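Local coordinates for membrane lipoprotein family protein (Aeropyrum pernix, PDB 4PEV) that probably serves as the solute-binding component of an ABC transporter, holding adenosine in the cleft between its two lobes, at residues 59-64 against 119-124. Numbering follows the deposited sequence.
Sequences FDVGGR and GFLWQE. With ADN (adenosine), chain F.
Asp60 reaches across to the 3-10 segment 120-122, ahead of helix 123-132, where its OD2 accepts the backbone N-H of Leu121 (N to OD2 3.2 Å, N-H...O angle 146°) through the syn lone pair. Asp60 OD2 also lies 3.1 Å from N1 of adenosine, so one short acidic side chain touches both protein backbone and purine. The Leu121 side chain crosses the carboxylate at about a right angle, its CG, anti to the carbonyl carbon (chi1 -58°), lying against Asp60 OD2. The flat indole of Trp122 offers one face to Asp60 OD1, the carboxylate plane only 19° from the ring's, and an edge to Phe59 O, 3.2 Å from Trp122 NE1. Glycine suits position 119: a CB would run into Asp60 OD2 and, independently, into the preceding carbonyl O. An alanine in place of Asp60 would probably leave the N-H of Leu121 without this acceptor and the N1 edge of the purine without its carboxylate neighbour. Toward the partly exposed side the contact thins to one apolar touch between branched side chains, Val61 CG2 to Leu121 CD1 at 3.8 Å. Both segments lie at C-terminal ends of neighbouring parallel strands, where periplasmic-binding-protein folds build their ligand cleft, here the adenosine site.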
ATOM      1  N   PHE C  59      12.921  10.450   0.787  1.00 29.71           N
ATOM      2  CA  PHE C  59      11.600  10.162   1.283  1.00 30.58           C
ATOM      3  C   PHE C  59      10.719  11.393   1.288  1.00 34.37           C
ATOM      4  O   PHE C  59      11.163  12.540   1.206  1.00 33.76           O
ATOM      5  CB  PHE C  59      11.651   9.543   2.687  1.00 30.16           C
ATOM      6  CG  PHE C  59      12.332   8.196   2.732  1.00 28.78           C
ATOM      7  CD1 PHE C  59      11.779   7.095   2.070  1.00 28.73           C
ATOM      8  CD2 PHE C  59      13.532   8.029   3.421  1.00 27.23           C
ATOM      9  CE1 PHE C  59      12.417   5.850   2.097  1.00 28.72           C
ATOM     10  CE2 PHE C  59      14.166   6.793   3.464  1.00 27.39           C
ATOM     11  CZ  PHE C  59      13.611   5.701   2.801  1.00 28.33           C
ATOM     12  N   ASP C  60       9.436  11.109   1.391  1.00 41.00           N
ATOM     13  CA  ASP C  60       8.399  12.101   1.305  1.00 43.92           C
ATOM     14  C   ASP C  60       8.248  12.707   2.676  1.00 46.55           C
ATOM     15  O   ASP C  60       8.690  13.807   2.937  1.00 49.38           O
ATOM     16  CB  ASP C  60       7.087  11.402   0.895  1.00 45.41           C
ATOM     17  CG  ASP C  60       6.321  12.173  -0.079  1.00 46.32           C
ATOM     18  OD1 ASP C  60       6.809  13.259  -0.434  1.00 52.13           O
ATOM     19  OD2 ASP C  60       5.258  11.695  -0.507  1.00 45.58           O
ATOM     20  N   VAL C  61       7.654  11.929   3.566  1.00 50.93           N
ATOM     21  CA  VAL C  61       7.143  12.431   4.815  1.00 53.45           C
ATOM     22  C   VAL C  61       7.918  11.761   5.936  1.00 56.13           C
ATOM     23  O   VAL C  61       8.618  12.424   6.705  1.00 58.59           O
ATOM     24  CB  VAL C  61       5.640  12.095   4.942  1.00 52.83           C
ATOM     25  CG1 VAL C  61       5.105  12.496   6.308  1.00 53.34           C
ATOM     26  CG2 VAL C  61       4.852  12.760   3.819  1.00 52.04           C
ATOM     27  N   GLY C  62       7.825  10.435   5.983  1.00 53.73           N
ATOM     28  CA  GLY C  62       8.170   9.698   7.172  1.00 51.69           C
ATOM     29  C   GLY C  62       9.618   9.330   7.306  1.00 49.62           C
ATOM     30  O   GLY C  62      10.222   9.559   8.353  1.00 54.87           O
ATOM     31  N   GLY C  63      10.177   8.753   6.252  1.00 45.85           N
ATOM     32  CA  GLY C  63      11.407   7.968   6.384  1.00 41.93           C
ATOM     33  C   GLY C  63      11.129   6.531   6.827  1.00 38.31           C
ATOM     34  O   GLY C  63       9.978   6.100   6.920  1.00 36.14           O
ATOM     35  N   ARG C  64      12.191   5.782   7.088  1.00 36.28           N
ATOM     36  CA  ARG C  64      12.072   4.394   7.533  1.00 36.70           C
ATOM     37  C   ARG C  64      11.429   4.261   8.926  1.00 37.40           C
ATOM     38  O   ARG C  64      11.289   5.256   9.655  1.00 38.89           O
ATOM     39  CB  ARG C  64      13.444   3.733   7.500  1.00 37.43           C
ATOM     40  CG  ARG C  64      14.007   3.624   6.087  1.00 38.18           C
ATOM     41  CD  ARG C  64      15.476   3.242   6.082  1.00 38.18           C
ATOM     42  NE  ARG C  64      16.334   4.367   6.434  1.00 39.33           N
ATOM     43  CZ  ARG C  64      17.641   4.270   6.667  1.00 40.22           C
ATOM     44  NH1 ARG C  64      18.244   3.092   6.586  1.00 40.31           N
ATOM     45  NH2 ARG C  64      18.350   5.352   6.982  1.00 39.57           N
ATOM     46  N   GLY C 119       7.377   8.795  -3.121  1.00 25.94           N
ATOM     47  CA  GLY C 119       6.064   9.256  -2.728  1.00 26.79           C
ATOM     48  C   GLY C 119       5.494  10.273  -3.689  1.00 27.90           C
ATOM     49  O   GLY C 119       6.221  11.055  -4.305  1.00 28.66           O
ATOM     50  N   PHE C 120       4.175  10.248  -3.804  1.00 28.00           N
ATOM     51  CA  PHE C 120       3.441  11.170  -4.639  1.00 27.85           C
ATOM     52  C   PHE C 120       3.780  12.641  -4.415  1.00 28.29           C
ATOM     53  O   PHE C 120       3.814  13.397  -5.380  1.00 30.10           O
ATOM     54  CB  PHE C 120       1.932  10.966  -4.427  1.00 28.70           C
ATOM     55  CG  PHE C 120       1.095  12.018  -5.073  1.00 29.38           C
ATOM     56  CD1 PHE C 120       0.868  11.989  -6.451  1.00 29.99           C
ATOM     57  CD2 PHE C 120       0.582  13.067  -4.322  1.00 29.21           C
ATOM     58  CE1 PHE C 120       0.123  12.980  -7.059  1.00 29.97           C
ATOM     59  CE2 PHE C 120      -0.160  14.062  -4.923  1.00 29.55           C
ATOM     60  CZ  PHE C 120      -0.392  14.016  -6.292  1.00 30.17           C
ATOM     61  N   LEU C 121       4.010  13.066  -3.169  1.00 27.66           N
ATOM     62  CA  LEU C 121       4.196  14.496  -2.890  1.00 27.83           C
ATOM     63  C   LEU C 121       5.404  15.130  -3.586  1.00 27.53           C
ATOM     64  O   LEU C 121       5.511  16.363  -3.651  1.00 28.33           O
ATOM     65  CB  LEU C 121       4.293  14.771  -1.395  1.00 29.56           C
ATOM     66  CG  LEU C 121       3.145  14.350  -0.467  1.00 31.37           C
ATOM     67  CD1 LEU C 121       3.438  14.841   0.947  1.00 31.25           C
ATOM     68  CD2 LEU C 121       1.801  14.887  -0.949  1.00 30.92           C
ATOM     69  N   TRP C 122       6.304  14.291  -4.095  1.00 26.98           N
ATOM     70  CA  TRP C 122       7.449  14.732  -4.899  1.00 27.72           C
ATOM     71  C   TRP C 122       7.104  15.137  -6.339  1.00 28.98           C
ATOM     72  O   TRP C 122       7.940  15.685  -7.045  1.00 28.74           O
ATOM     73  CB  TRP C 122       8.489  13.605  -4.960  1.00 27.46           C
ATOM     74  CG  TRP C 122       9.296  13.469  -3.723  1.00 26.93           C
ATOM     75  CD1 TRP C 122       9.333  12.402  -2.883  1.00 26.77           C
ATOM     76  CD2 TRP C 122      10.191  14.445  -3.180  1.00 26.55           C
ATOM     77  NE1 TRP C 122      10.193  12.655  -1.844  1.00 27.01           N
ATOM     78  CE2 TRP C 122      10.739  13.899  -2.006  1.00 25.93           C
ATOM     79  CE3 TRP C 122      10.591  15.729  -3.584  1.00 26.44           C
ATOM     80  CZ2 TRP C 122      11.657  14.583  -1.225  1.00 26.26           C
ATOM     81  CZ3 TRP C 122      11.517  16.410  -2.814  1.00 26.39           C
ATOM     82  CH2 TRP C 122      12.036  15.840  -1.645  1.00 26.71           C
ATOM     83  N   GLN C 123       5.884  14.859  -6.773  1.00 31.79           N
ATOM     84  CA  GLN C 123       5.494  15.072  -8.157  1.00 34.07           C
ATOM     85  C   GLN C 123       5.478  16.539  -8.539  1.00 34.69           C
ATOM     86  O   GLN C 123       5.949  16.903  -9.597  1.00 33.78           O
ATOM     87  CB  GLN C 123       4.117  14.494  -8.402  1.00 35.18           C
ATOM     88  CG  GLN C 123       3.821  14.266  -9.854  1.00 37.20           C
ATOM     89  CD  GLN C 123       2.352  14.041 -10.078  1.00 39.94           C
ATOM     90  OE1 GLN C 123       1.832  12.941  -9.879  1.00 42.84           O
ATOM     91  NE2 GLN C 123       1.668  15.092 -10.477  1.00 40.87           N
ATOM     92  N   GLU C 124       4.914  17.371  -7.680  1.00 37.90           N
ATOM     93  CA  GLU C 124       4.894  18.812  -7.895  1.00 40.22           C
ATOM     94  C   GLU C 124       6.310  19.388  -7.970  1.00 39.51           C
ATOM     95  O   GLU C 124       6.660  19.981  -8.985  1.00 42.74           O
ATOM     96  CB  GLU C 124       4.095  19.494  -6.783  1.00 46.47           C
ATOM     97  CG  GLU C 124       2.710  19.977  -7.172  1.00 53.06           C
ATOM     98  CD  GLU C 124       2.586  21.481  -7.023  1.00 61.07           C
ATOM     99  OE1 GLU C 124       1.576  21.935  -6.430  1.00 68.92           O
ATOM    100  OE2 GLU C 124       3.517  22.203  -7.468  1.00 62.62           O
TER
HETATM  101  O5' ADN F 501       0.345   2.813   3.388  1.00 24.76           O
HETATM  102  C5' ADN F 501      -0.653   2.896   2.352  1.00 24.46           C
HETATM  103  C4' ADN F 501      -0.270   3.742   1.134  1.00 25.00           C
HETATM  104  O4' ADN F 501      -0.114   5.124   1.468  1.00 25.17           O
HETATM  105  C3' ADN F 501       1.029   3.385   0.419  1.00 25.42           C
HETATM  106  O3' ADN F 501       0.877   2.260  -0.455  1.00 24.73           O
HETATM  107  C2' ADN F 501       1.362   4.684  -0.308  1.00 25.15           C
HETATM  108  O2' ADN F 501       0.661   4.833  -1.550  1.00 24.87           O
HETATM  109  C1' ADN F 501       0.889   5.735   0.662  1.00 25.20           C
HETATM  110  N9  ADN F 501       1.985   6.177   1.546  1.00 26.41           N
HETATM  111  C8  ADN F 501       2.455   5.553   2.651  1.00 26.73           C
HETATM  112  N7  ADN F 501       3.464   6.260   3.227  1.00 27.31           N
HETATM  113  C5  ADN F 501       3.631   7.367   2.472  1.00 28.16           C
HETATM  114  C6  ADN F 501       4.514   8.553   2.481  1.00 28.08           C
HETATM  115  N6  ADN F 501       5.444   8.687   3.446  1.00 28.70           N
HETATM  116  N1  ADN F 501       4.369   9.476   1.499  1.00 28.31           N
HETATM  117  C2  ADN F 501       3.450   9.350   0.518  1.00 27.77           C
HETATM  118  N3  ADN F 501       2.618   8.303   0.444  1.00 28.04           N
HETATM  119  C4  ADN F 501       2.661   7.303   1.365  1.00 27.80           C